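Local structure of CMP/dCMP-type deaminase domain-containing protein (Aspergillus oryzae RIB40, 7DRY) at residues T24-G29 / G138-G143; I31-K36 / V94-M99; A57-A62 / R105-L110; Q128-G133 / A153-Q158. The protein is the Rib2 deaminase of riboflavin biosynthesis, probably a zinc-dependent enzyme that hydrolytically removes an amino group from a pyrimidine intermediate. All coordinates share one frame; numbering follows the deposited sequence.

Interaction 1 (T24-G29 / G138-G143)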
loop_
_atom_site.group_PDB
_atom_site.type_symbol
_atom_site.label_atom_id
_atom_site.label_comp_id
_atom_site.label_asym_id
_atom_site.label_seq_id
_atom_site.Cartn_x
_atom_site.Cartn_y
_atom_site.Cartn_z
ATOM N N THR A 24 2.042 -16.195 9.368
ATOM C CA THR A 24 2.941 -15.855 8.273
ATOM C C THR A 24 2.475 -14.668 7.439
ATOM O O THR A 24 3.034 -14.434 6.363
ATOM C CB THR A 24 3.141 -17.063 7.356
ATOM O OG1 THR A 24 1.920 -17.312 6.653
ATOM C CG2 THR A 24 3.513 -18.293 8.170
ATOM N N ASN A 25 1.461 -13.939 7.871
ATOM C CA ASN A 25 1.025 -12.781 7.108
ATOM C C ASN A 25 1.525 -11.489 7.747
ATOM O O ASN A 25 2.062 -11.471 8.857
ATOM C CB ASN A 25 -0.494 -12.784 6.877
ATOM C CG ASN A 25 -1.296 -12.455 8.128
ATOM O OD1 ASN A 25 -0.770 -12.444 9.245
ATOM N ND2 ASN A 25 -2.590 -12.197 7.942
ATOM N N PHE A 26 1.393 -10.406 6.996
ATOM C CA PHE A 26 1.743 -9.071 7.464
ATOM C C PHE A 26 0.499 -8.220 7.289
ATOM O O PHE A 26 0.074 -7.957 6.160
ATOM C CB PHE A 26 2.928 -8.516 6.672
ATOM C CG PHE A 26 4.247 -9.113 7.079
ATOM C CD1 PHE A 26 4.613 -10.381 6.652
ATOM C CD2 PHE A 26 5.107 -8.414 7.906
ATOM C CE1 PHE A 26 5.828 -10.943 7.044
ATOM C CE2 PHE A 26 6.322 -8.964 8.302
ATOM C CZ PHE A 26 6.683 -10.225 7.869
ATOM N N ARG A 27 -0.088 -7.816 8.410
ATOM C CA ARG A 27 -1.375 -7.133 8.422
ATOM C C ARG A 27 -1.166 -5.663 8.098
ATOM O O ARG A 27 -0.607 -4.916 8.909
ATOM C CB ARG A 27 -2.034 -7.314 9.782
ATOM C CG ARG A 27 -2.320 -8.769 10.075
ATOM C CD ARG A 27 -2.588 -8.973 11.537
ATOM N NE ARG A 27 -3.938 -8.580 11.922
ATOM C CZ ARG A 27 -4.224 -7.779 12.949
ATOM N NH1 ARG A 27 -3.252 -7.242 13.681
ATOM N NH2 ARG A 27 -5.484 -7.532 13.251
ATOM N N VAL A 28 -1.613 -5.262 6.908
ATOM C CA VAL A 28 -1.330 -3.959 6.328
ATOM C C VAL A 28 -2.643 -3.392 5.801
ATOM O O VAL A 28 -3.564 -4.137 5.453
ATOM C CB VAL A 28 -0.260 -4.112 5.212
ATOM C CG1 VAL A 28 -0.018 -2.812 4.454
ATOM C CG2 VAL A 28 1.051 -4.604 5.796
ATOM N N GLY A 29 -2.737 -2.063 5.777
ATOM C CA GLY A 29 -3.885 -1.384 5.201
ATOM C C GLY A 29 -3.428 -0.356 4.185
ATOM O O GLY A 29 -2.339 0.211 4.293
ATOM N N GLY A 138 5.796 -5.676 3.690
ATOM C CA GLY A 138 4.927 -6.610 4.376
ATOM C C GLY A 138 5.187 -8.038 3.958
ATOM O O GLY A 138 4.276 -8.744 3.518
ATOM N N THR A 139 6.447 -8.462 4.077
ATOM C CA THR A 139 6.897 -9.803 3.733
ATOM C C THR A 139 8.073 -10.128 4.634
ATOM O O THR A 139 8.671 -9.241 5.245
ATOM C CB THR A 139 7.443 -9.888 2.303
ATOM O OG1 THR A 139 8.614 -9.067 2.198
ATOM C CG2 THR A 139 6.414 -9.478 1.265
ATOM N N PHE A 140 8.417 -11.413 4.692
ATOM C CA PHE A 140 9.612 -11.799 5.425
ATOM C C PHE A 140 10.894 -11.452 4.680
ATOM O O PHE A 140 11.970 -11.507 5.284
ATOM C CB PHE A 140 9.588 -13.300 5.722
ATOM C CG PHE A 140 8.591 -13.703 6.778
ATOM C CD1 PHE A 140 8.756 -13.312 8.100
ATOM C CD2 PHE A 140 7.503 -14.492 6.450
ATOM C CE1 PHE A 140 7.844 -13.703 9.073
ATOM C CE2 PHE A 140 6.579 -14.874 7.414
ATOM C CZ PHE A 140 6.754 -14.487 8.729
ATOM N N VAL A 141 10.820 -11.096 3.395
ATOM C CA VAL A 141 12.054 -10.882 2.642
ATOM C C VAL A 141 12.776 -9.631 3.133
ATOM O O VAL A 141 14.012 -9.583 3.159
ATOM C CB VAL A 141 11.806 -10.882 1.117
ATOM C CG1 VAL A 141 11.034 -12.133 0.695
ATOM C CG2 VAL A 141 11.143 -9.593 0.628
ATOM N N GLY A 142 12.027 -8.615 3.559
ATOM C CA GLY A 142 12.630 -7.382 4.031
ATOM C C GLY A 142 13.317 -6.621 2.909
ATOM O O GLY A 142 13.280 -6.995 1.738
ATOM N N GLY A 143 13.947 -5.516 3.287
ATOM C CA GLY A 143 14.759 -4.752 2.363
ATOM C C GLY A 143 14.052 -3.549 1.767
ATOM O O GLY A 143 13.012 -3.083 2.238
HETATM O O HOH W 1 1.551 -7.787 3.391
#

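Interaction 2 (I31-K36 / V94-M99)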
loop_
_atom_site.group_PDB
_atom_site.type_symbol
_atom_site.label_atom_id
_atom_site.label_comp_id
_atom_site.label_asym_id
_atom_site.label_seq_id
_atom_site.Cartn_x
_atom_site.Cartn_y
_atom_site.Cartn_z
ATOM N N ILE A 31 -4.941 2.882 1.387
ATOM C CA ILE A 31 -5.997 3.801 0.963
ATOM C C ILE A 31 -5.500 4.538 -0.268
ATOM O O ILE A 31 -4.412 5.121 -0.246
ATOM C CB ILE A 31 -6.361 4.807 2.070
ATOM C CG1 ILE A 31 -6.978 4.077 3.269
ATOM C CG2 ILE A 31 -7.357 5.848 1.539
ATOM C CD1 ILE A 31 -7.156 4.952 4.515
ATOM N N LEU A 32 -6.287 4.506 -1.333
ATOM C CA LEU A 32 -5.956 5.183 -2.580
ATOM C C LEU A 32 -6.776 6.466 -2.666
ATOM O O LEU A 32 -8.000 6.434 -2.490
ATOM C CB LEU A 32 -6.269 4.266 -3.760
ATOM C CG LEU A 32 -5.923 4.813 -5.148
ATOM C CD1 LEU A 32 -4.418 5.064 -5.265
ATOM C CD2 LEU A 32 -6.399 3.831 -6.204
ATOM N N VAL A 33 -6.097 7.596 -2.898
ATOM C CA VAL A 33 -6.691 8.928 -2.819
ATOM C C VAL A 33 -6.473 9.653 -4.143
ATOM O O VAL A 33 -5.406 9.531 -4.756
ATOM C CB VAL A 33 -6.021 9.720 -1.674
ATOM C CG1 VAL A 33 -6.562 11.144 -1.583
ATOM C CG2 VAL A 33 -6.200 8.981 -0.339
ATOM N N SER A 34 -7.474 10.424 -4.574
ATOM C CA SER A 34 -7.326 11.384 -5.671
ATOM C C SER A 34 -7.154 12.775 -5.070
ATOM O O SER A 34 -8.014 13.244 -4.313
ATOM C CB SER A 34 -8.533 11.373 -6.609
ATOM O OG SER A 34 -8.485 12.480 -7.507
ATOM N N ARG A 35 -6.051 13.430 -5.412
ATOM C CA ARG A 35 -5.634 14.676 -4.785
ATOM C C ARG A 35 -5.320 15.704 -5.865
ATOM O O ARG A 35 -4.709 15.379 -6.888
ATOM C CB ARG A 35 -4.375 14.410 -3.938
ATOM C CG ARG A 35 -3.700 15.643 -3.375
ATOM C CD ARG A 35 -2.711 15.237 -2.288
ATOM N NE ARG A 35 -3.403 14.676 -1.134
ATOM C CZ ARG A 35 -2.846 13.841 -0.259
ATOM N NH1 ARG A 35 -1.576 13.471 -0.399
ATOM N NH2 ARG A 35 -3.563 13.378 0.755
ATOM N N LYS A 36 -5.711 16.954 -5.630
ATOM C CA LYS A 36 -5.346 18.012 -6.561
ATOM C C LYS A 36 -3.830 18.165 -6.607
ATOM O O LYS A 36 -3.153 18.104 -5.580
ATOM C CB LYS A 36 -5.977 19.344 -6.136
ATOM C CG LYS A 36 -7.476 19.424 -6.362
ATOM C CD LYS A 36 -7.824 19.356 -7.842
ATOM C CE LYS A 36 -7.295 20.555 -8.606
ATOM N NZ LYS A 36 -8.271 21.682 -8.702
ATOM N N VAL A 94 -2.675 8.939 -5.264
ATOM C CA VAL A 94 -1.674 8.700 -4.237
ATOM C C VAL A 94 -2.167 7.529 -3.405
ATOM O O VAL A 94 -3.348 7.478 -3.044
ATOM C CB VAL A 94 -1.519 9.951 -3.352
ATOM C CG1 VAL A 94 -0.657 9.661 -2.152
ATOM C CG2 VAL A 94 -0.975 11.117 -4.177
ATOM N N MET A 95 -1.281 6.586 -3.105
ATOM C CA MET A 95 -1.619 5.471 -2.232
ATOM C C MET A 95 -0.878 5.587 -0.909
ATOM O O MET A 95 0.348 5.743 -0.886
ATOM C CB MET A 95 -1.327 4.123 -2.891
ATOM C CG MET A 95 -1.827 2.957 -2.039
ATOM S SD MET A 95 -1.481 1.329 -2.727
ATOM C CE MET A 95 -2.824 1.194 -3.913
ATOM N N TYR A 96 -1.635 5.540 0.184
ATOM C CA TYR A 96 -1.083 5.386 1.520
ATOM C C TYR A 96 -1.125 3.912 1.894
ATOM O O TYR A 96 -2.089 3.205 1.586
ATOM C CB TYR A 96 -1.916 6.174 2.531
ATOM C CG TYR A 96 -1.800 7.667 2.384
ATOM C CD1 TYR A 96 -2.652 8.379 1.529
ATOM C CD2 TYR A 96 -0.847 8.382 3.105
ATOM C CE1 TYR A 96 -2.537 9.760 1.393
ATOM C CE2 TYR A 96 -0.722 9.758 2.970
ATOM C CZ TYR A 96 -1.575 10.444 2.126
ATOM O OH TYR A 96 -1.459 11.800 2.000
ATOM N N VAL A 97 -0.067 3.437 2.538
ATOM C CA VAL A 97 -0.002 2.041 2.955
ATOM C C VAL A 97 0.900 1.975 4.178
ATOM O O VAL A 97 1.877 2.719 4.260
ATOM C CB VAL A 97 0.474 1.155 1.780
ATOM C CG1 VAL A 97 1.801 1.630 1.239
ATOM C CG2 VAL A 97 0.540 -0.302 2.165
ATOM N N THR A 98 0.553 1.130 5.157
ATOM C CA THR A 98 1.310 1.201 6.407
ATOM C C THR A 98 2.766 0.802 6.196
ATOM O O THR A 98 3.667 1.430 6.757
ATOM C CB THR A 98 0.662 0.398 7.540
ATOM O OG1 THR A 98 0.535 -0.978 7.165
ATOM C CG2 THR A 98 -0.702 0.971 7.910
ATOM N N MET A 99 3.022 -0.224 5.382
ATOM C CA MET A 99 4.378 -0.701 5.141
ATOM C C MET A 99 4.773 -0.485 3.684
ATOM O O MET A 99 3.921 -0.370 2.801
ATOM C CB MET A 99 4.492 -2.188 5.504
ATOM C CG MET A 99 4.140 -2.493 6.964
ATOM S SD MET A 99 4.478 -4.184 7.452
ATOM C CE MET A 99 6.275 -4.173 7.562
#

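Interaction 3 (A57-A62 / R105-L110). With ZN (zinc ion), chain B; SO4 (sulfate ion), chain C.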
loop_
_atom_site.group_PDB
_atom_site.type_symbol
_atom_site.label_atom_id
_atom_site.label_comp_id
_atom_site.label_asym_id
_atom_site.label_seq_id
_atom_site.Cartn_x
_atom_site.Cartn_y
_atom_site.Cartn_z
ATOM N N ALA A 57 -10.020 -13.452 -0.610
ATOM C CA ALA A 57 -9.618 -14.834 -0.368
ATOM C C ALA A 57 -8.196 -15.106 -0.835
ATOM O O ALA A 57 -7.737 -14.559 -1.840
ATOM C CB ALA A 57 -10.570 -15.779 -1.105
ATOM N N GLY A 58 -7.499 -15.948 -0.089
ATOM C CA GLY A 58 -6.142 -16.322 -0.442
ATOM C C GLY A 58 -5.108 -15.368 0.123
ATOM O O GLY A 58 -5.385 -14.507 0.964
ATOM N N ASN A 59 -3.880 -15.523 -0.373
ATOM C CA ASN A 59 -2.726 -14.804 0.166
ATOM C C ASN A 59 -2.622 -13.465 -0.553
ATOM O O ASN A 59 -1.840 -13.284 -1.488
ATOM C CB ASN A 59 -1.465 -15.648 -0.011
ATOM C CG ASN A 59 -0.232 -15.014 0.610
ATOM O OD1 ASN A 59 -0.301 -13.991 1.290
ATOM N ND2 ASN A 59 0.914 -15.642 0.385
ATOM N N THR A 60 -3.439 -12.515 -0.112
ATOM C CA THR A 60 -3.542 -11.216 -0.764
ATOM C C THR A 60 -2.972 -10.115 0.125
ATOM O O THR A 60 -3.181 -10.109 1.345
ATOM C CB THR A 60 -4.998 -10.886 -1.129
ATOM O OG1 THR A 60 -5.818 -10.936 0.052
ATOM C CG2 THR A 60 -5.524 -11.867 -2.166
ATOM N N HIS A 61 -2.261 -9.179 -0.493
ATOM C CA HIS A 61 -1.700 -8.032 0.206
ATOM C C HIS A 61 -2.672 -6.855 0.190
ATOM O O HIS A 61 -3.656 -6.836 -0.547
ATOM C CB HIS A 61 -0.377 -7.632 -0.436
ATOM C CG HIS A 61 0.753 -8.551 -0.099
ATOM N ND1 HIS A 61 2.069 -8.229 -0.348
ATOM C CD2 HIS A 61 0.764 -9.793 0.444
ATOM C CE1 HIS A 61 2.846 -9.222 0.050
ATOM N NE2 HIS A 61 2.077 -10.188 0.526
ATOM N N ALA A 62 -2.378 -5.842 1.013
ATOM C CA ALA A 62 -3.289 -4.702 1.144
ATOM C C ALA A 62 -3.425 -3.932 -0.163
ATOM O O ALA A 62 -4.543 -3.577 -0.574
ATOM C CB ALA A 62 -2.783 -3.764 2.235
ATOM N N ARG A 105 8.037 -11.367 -3.424
ATOM C CA ARG A 105 7.157 -12.124 -2.546
ATOM C C ARG A 105 7.646 -13.559 -2.446
ATOM O O ARG A 105 8.261 -14.085 -3.375
ATOM C CB ARG A 105 5.697 -12.087 -3.034
ATOM C CG ARG A 105 5.050 -10.732 -2.848
ATOM C CD ARG A 105 3.571 -10.728 -3.235
ATOM N NE ARG A 105 2.801 -11.667 -2.426
ATOM C CZ ARG A 105 1.474 -11.724 -2.401
ATOM N NH1 ARG A 105 0.872 -12.626 -1.633
ATOM N NH2 ARG A 105 0.752 -10.893 -3.142
ATOM N N LEU A 106 7.373 -14.185 -1.297
ATOM C CA LEU A 106 7.761 -15.580 -1.107
ATOM C C LEU A 106 6.911 -16.505 -1.962
ATOM O O LEU A 106 7.411 -17.497 -2.506
ATOM C CB LEU A 106 7.653 -15.961 0.367
ATOM C CG LEU A 106 8.844 -15.486 1.192
ATOM C CD1 LEU A 106 8.637 -15.763 2.669
ATOM C CD2 LEU A 106 10.091 -16.166 0.683
ATOM N N SER A 107 5.623 -16.207 -2.077
ATOM C CA SER A 107 4.758 -16.915 -3.000
ATOM C C SER A 107 5.080 -16.494 -4.432
ATOM O O SER A 107 5.913 -15.617 -4.684
ATOM C CB SER A 107 3.299 -16.642 -2.645
ATOM O OG SER A 107 2.963 -15.292 -2.918
ATOM N N GLY A 108 4.415 -17.132 -5.387
ATOM C CA GLY A 108 4.599 -16.759 -6.769
ATOM C C GLY A 108 3.779 -15.577 -7.220
ATOM O O GLY A 108 3.752 -15.265 -8.412
ATOM N N ASN A 109 3.110 -14.899 -6.293
ATOM C CA ASN A 109 2.212 -13.817 -6.666
ATOM C C ASN A 109 2.995 -12.563 -7.033
ATOM O O ASN A 109 4.063 -12.282 -6.480
ATOM C CB ASN A 109 1.242 -13.516 -5.526
ATOM C CG ASN A 109 0.313 -14.675 -5.241
ATOM O OD1 ASN A 109 -0.587 -14.971 -6.029
ATOM N ND2 ASN A 109 0.525 -15.342 -4.113
ATOM N N LEU A 110 2.450 -11.811 -7.983
ATOM C CA LEU A 110 3.103 -10.592 -8.440
ATOM C C LEU A 110 3.256 -9.632 -7.265
ATOM O O LEU A 110 2.286 -9.410 -6.527
ATOM C CB LEU A 110 2.253 -9.927 -9.518
ATOM C CG LEU A 110 2.917 -8.733 -10.207
ATOM C CD1 LEU A 110 4.133 -9.186 -11.011
ATOM C CD2 LEU A 110 1.930 -7.992 -11.100
HETATM ZN ZN ZN B . 2.935 -6.592 -1.216
HETATM S S SO4 C . 4.143 -13.663 0.560
HETATM O O1 SO4 C . 3.342 -12.535 1.058
HETATM O O2 SO4 C . 3.770 -14.845 1.331
HETATM O O3 SO4 C . 3.843 -13.891 -0.841
HETATM O O4 SO4 C . 5.531 -13.284 0.758
HETATM O O HOH W 2 3.622 -5.465 0.941
#

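Interaction 4 (Q128-G133 / A153-Q158)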
loop_
_atom_site.group_PDB
_atom_site.type_symbol
_atom_site.label_atom_id
_atom_site.label_comp_id
_atom_site.label_asym_id
_atom_site.label_seq_id
_atom_site.Cartn_x
_atom_site.Cartn_y
_atom_site.Cartn_z
ATOM N N GLN A 128 0.738 7.972 -8.804
ATOM C CA GLN A 128 1.895 8.850 -8.919
ATOM C C GLN A 128 2.779 8.889 -7.679
ATOM O O GLN A 128 3.958 9.244 -7.802
ATOM C CB GLN A 128 1.459 10.280 -9.281
ATOM C CG GLN A 128 1.142 10.426 -10.765
ATOM C CD GLN A 128 0.598 11.791 -11.138
ATOM O OE1 GLN A 128 -0.528 11.898 -11.619
ATOM N NE2 GLN A 128 1.399 12.842 -10.933
ATOM N N LYS A 129 2.258 8.534 -6.505
ATOM C CA LYS A 129 3.048 8.649 -5.288
ATOM C C LYS A 129 2.539 7.650 -4.259
ATOM O O LYS A 129 1.332 7.399 -4.176
ATOM C CB LYS A 129 2.988 10.077 -4.725
ATOM C CG LYS A 129 3.898 10.307 -3.532
ATOM C CD LYS A 129 4.085 11.790 -3.221
ATOM C CE LYS A 129 5.195 11.967 -2.204
ATOM N NZ LYS A 129 5.539 13.402 -2.015
ATOM N N ILE A 130 3.476 7.086 -3.487
ATOM C CA ILE A 130 3.197 6.190 -2.363
ATOM C C ILE A 130 3.718 6.842 -1.089
ATOM O O ILE A 130 4.864 7.303 -1.046
ATOM C CB ILE A 130 3.887 4.822 -2.545
ATOM C CG1 ILE A 130 3.680 4.264 -3.958
ATOM C CG2 ILE A 130 3.402 3.841 -1.487
ATOM C CD1 ILE A 130 2.242 3.936 -4.287
ATOM N N TYR A 131 2.889 6.866 -0.050
ATOM C CA TYR A 131 3.318 7.231 1.293
ATOM C C TYR A 131 3.214 5.993 2.169
ATOM O O TYR A 131 2.216 5.278 2.105
ATOM C CB TYR A 131 2.385 8.279 1.894
ATOM C CG TYR A 131 2.487 9.659 1.289
ATOM C CD1 TYR A 131 1.691 10.023 0.218
ATOM C CD2 TYR A 131 3.366 10.602 1.801
ATOM C CE1 TYR A 131 1.772 11.295 -0.341
ATOM C CE2 TYR A 131 3.445 11.887 1.251
ATOM C CZ TYR A 131 2.646 12.212 0.178
ATOM O OH TYR A 131 2.713 13.468 -0.394
ATOM N N PHE A 132 4.237 5.735 2.991
ATOM C CA PHE A 132 4.187 4.602 3.910
ATOM C C PHE A 132 4.873 4.965 5.222
ATOM O O PHE A 132 5.589 5.966 5.309
ATOM C CB PHE A 132 4.746 3.319 3.277
ATOM C CG PHE A 132 6.116 3.473 2.688
ATOM C CD1 PHE A 132 7.232 3.269 3.473
ATOM C CD2 PHE A 132 6.292 3.801 1.351
ATOM C CE1 PHE A 132 8.506 3.395 2.947
ATOM C CE2 PHE A 132 7.563 3.927 0.820
ATOM C CZ PHE A 132 8.667 3.725 1.619
ATOM N N GLY A 133 4.661 4.129 6.245
ATOM C CA GLY A 133 5.082 4.454 7.597
ATOM C C GLY A 133 6.300 3.721 8.121
ATOM O O GLY A 133 6.897 4.135 9.125
ATOM N N ALA A 153 10.727 3.502 -11.933
ATOM C CA ALA A 153 9.534 3.650 -12.755
ATOM C C ALA A 153 8.956 5.057 -12.720
ATOM O O ALA A 153 7.892 5.292 -13.302
ATOM C CB ALA A 153 8.460 2.647 -12.311
ATOM N N GLY A 154 9.615 5.995 -12.046
ATOM C CA GLY A 154 9.090 7.343 -11.971
ATOM C C GLY A 154 7.915 7.525 -11.039
ATOM O O GLY A 154 7.124 8.452 -11.234
ATOM N N ILE A 155 7.773 6.669 -10.029
ATOM C CA ILE A 155 6.738 6.805 -9.014
ATOM C C ILE A 155 7.393 7.369 -7.764
ATOM O O ILE A 155 8.337 6.772 -7.231
ATOM C CB ILE A 155 6.082 5.451 -8.698
ATOM C CG1 ILE A 155 5.695 4.707 -9.976
ATOM C CG2 ILE A 155 4.898 5.637 -7.736
ATOM C CD1 ILE A 155 4.631 5.385 -10.774
ATOM N N ASP A 156 6.880 8.494 -7.277
ATOM C CA ASP A 156 7.422 9.092 -6.065
ATOM C C ASP A 156 7.051 8.251 -4.854
ATOM O O ASP A 156 6.036 7.553 -4.841
ATOM C CB ASP A 156 6.845 10.493 -5.853
ATOM C CG ASP A 156 7.325 11.502 -6.880
ATOM O OD1 ASP A 156 8.278 11.212 -7.630
ATOM O OD2 ASP A 156 6.734 12.600 -6.925
ATOM N N TRP A 157 7.873 8.340 -3.814
ATOM C CA TRP A 157 7.497 7.745 -2.540
ATOM C C TRP A 157 8.070 8.576 -1.403
ATOM O O TRP A 157 9.042 9.315 -1.568
ATOM C CB TRP A 157 7.911 6.269 -2.436
ATOM C CG TRP A 157 9.356 6.032 -2.696
ATOM C CD1 TRP A 157 9.930 5.720 -3.893
ATOM C CD2 TRP A 157 10.421 6.089 -1.739
ATOM N NE1 TRP A 157 11.286 5.574 -3.742
ATOM C CE2 TRP A 157 11.617 5.796 -2.430
ATOM C CE3 TRP A 157 10.481 6.350 -0.367
ATOM C CZ2 TRP A 157 12.859 5.763 -1.797
ATOM C CZ3 TRP A 157 11.720 6.322 0.263
ATOM C CH2 TRP A 157 12.892 6.030 -0.455
ATOM N N GLN A 158 7.448 8.431 -0.230
ATOM C CA GLN A 158 7.821 9.224 0.931
ATOM C C GLN A 158 7.520 8.420 2.186
ATOM O O GLN A 158 6.419 7.879 2.331
ATOM C CB GLN A 158 7.010 10.520 0.956
ATOM C CG GLN A 158 7.348 11.452 2.094
ATOM C CD GLN A 158 6.818 12.847 1.849
ATOM O OE1 GLN A 158 6.839 13.343 0.720
ATOM N NE2 GLN A 158 6.325 13.485 2.901
HETATM O O HOH W 3 4.950 10.206 -10.163
HETATM O O HOH W 4 6.628 14.201 -4.512
HETATM O O HOH W 5 8.649 12.217 -2.545
#

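Interaction 1 (T24-G29 / G138-G143)
The carbonyl oxygen of Phe26 is gripped twice: a water donates to Phe26 O at 3.1 Å and also to Gly138 O at 2.9 Å, and the hydroxyl of Thr53 forms a further hydrogen bond to Phe26 O. The water is the polar link between two loops that otherwise meet through aromatic rings and peptide groups. Phe26 CG stands anti to the carbonyl carbon (chi1 -76°), beside the backbone N, and its ring lies against the backbone of 138-140. One face of the ring is covered by the Gly138-Thr139 peptide, Thr139 N standing 3.6 Å above the ring centre. Contact is close here, with Phe26 CG 3.4 Å from Gly138 C. The far end of the same ring turns its edge to Phe140 in a T-shaped pair, planes at 76°, so that Phe26 CE1 sits 3.7 Å above the centre of the Phe140 ring. Thr24 also reaches Phe140 through its backbone, and Thr24 O lies 3.7 Å from Phe140 CE2. His175 meets both phenyl rings, and Glu181 of helix 178-187 touches them as well. Thr139 OG1 accepts from Val141 N, an ST turn that shapes the loop beside the zinc site. Because no direct hydrogen bond joins the two segments, their cohesion rests on the packing of rings against each other and against peptide groups, together with one shared water.

Interaction 2 (I31-K36 / V94-M99)
Tyr96 and Arg35 bring their flat groups together edge to edge, with the guanidinium and ring planes 71° apart and the two side chains crossing at about a right angle. Tyr8 of helix 5-16 and Tyr131 of the neighbouring strand stack on the Tyr96 ring, while Val33 CG2 and Arg35 NH2 lie at its edge. The pair spans two antiparallel strands in the central mixed sheet of the CDA fold. Arg35 NH1 and NH2 both donate to Tyr96 OH, each at 2.9 Å, and the oxygen lies almost exactly in the guanidinium plane. The arginine chain is extended to CD and bends at chi3 (-66°), which sets NE off that line. Arg35 NH2 also makes a salt bridge with Asp45, and Tyr96 OH has a further hydrogen bond with His5, so the phenol oxygen is shared by two residues and its polarity is satisfied in a buried place. The backbones are joined by two hydrogen-bonded pairs, Ile31 with Tyr96 and Val33 with Val94. Between them stands the non-hydrogen-bonded pair Leu32-Met95, whose side chains point to the other face and meet helix 62-73 at Cys66. There Met95 also touches Glu63, and Leu32 CD1 rests 4.0 Å from Met95 CB and 3.5 Å from Val94 O.

Interaction 3 (A57-A62 / R105-L110)
The zinc site of the deaminase fold brings His61 and Arg105 together: His61 belongs to the His-Ala-Glu motif at the start of helix 62-73, and Arg105 to the loop between the zinc ligands Cys102 and Cys112. His61 ND1 binds the zinc ion at 2.0 Å, Cys102 and Cys112 supply the thiolates, and a water at the rather long distance of 2.5 Å from the zinc is the fourth ligand. The guanidinium of Arg105 lies flat on the imidazole, planes at 18°, with CZ 3.3 Å above the ring and offset toward its rim. On the opposite face of the guanidinium Asn109 CB stands over the centre, so the group is sandwiched. Its edge is fixed too: NH1 donates to Asn59 O at 2.8 Å from above the carbonyl plane, and NH2 bonds to Gln64, which also accepts from His61 N and thereby ties both partners together. With Arg105 so held, NE points to a sulfate, probably from the crystallisation liquor, bound by several donors: His61 NE2 to O1 (2.7 Å), Asn59 ND2 to O2, Leu106 N to O4. Such an anion pocket beside the metal is consistent with a place for a substrate phosphate, though the sulfate alone does not prove this. Sulfate O3 takes Arg105 NE at 2.9 Å, Ser107 N, and Ser107 OG at 2.7 Å, while Asn109 ND2 donates in turn to that hydroxyl.

Interaction 4 (Q128-G133 / A153-Q158)
Ile130 and Trp157 mark the packed side of these two strands, whereas Lys129, Asp156 and Gln158 form a looser side reached by water. Hydrogen bonds run in the parallel ladder through Ile130, from Ile130 N to Asp156 O and from Gln158 N to Ile130 O, each 2.9 Å, and Phe132 N continues the ladder to Gln158 O. Trp157 CE3 lies 3.8 Å from Phe132 CZ; the two rings are nearly parallel but slid apart, so they barely overlap. Cys147 and Leu150 of helix 145-152 touch the indole, Cys147 also meets Phe132, and Trp157 NE1 bonds to Thr151 OG1. On the other face the Lys129 chain is extended beyond CG and passes Asp156 CB to bring NZ 3.0 Å from Gln158 OE1. No salt bridge forms with Asp156; a water accepts from Lys129 NZ at 2.8 Å and donates to Asp156 OD2, bridging two groups whose charged atoms, Lys129 NZ and Asp156 OD2, are 5.1 Å apart. Gln158 lies alongside Tyr131, pointing the same way, with its CD 3.6 Å from Tyr131 CE2. At the Gln128 end another water donates to Gln128 O and to Gly154 O, next to the Schellman motif that ends the helix. Hydration is thus limited to Lys129, Asp156, Gln158 and this end, while the parallel strands 127-132 and 156-159, joined through helix 145-152, form a beta-alpha-beta unit.

Interaction 2 is the buried core contact, and interaction 4 lies partly buried at the edge of the same sheet; strands 91-97 and 127-132 are neighbours, so Met95 O bonds to Tyr131 N and links them. Their chemistry is ladder bonding plus packing, antiparallel in one and parallel in the other. Interactions 1 and 3 are surface contacts of loops, with centres about 10 Å apart, and both border the zinc: Thr139 CG2 lies 3.8 Å from His61 CE1. There, rings, water and charged groups do the joining. Interaction 1 also reaches the sheet, since Val28 packs on Val97 and Thr98, and along the chain it encloses interactions 2 and 3.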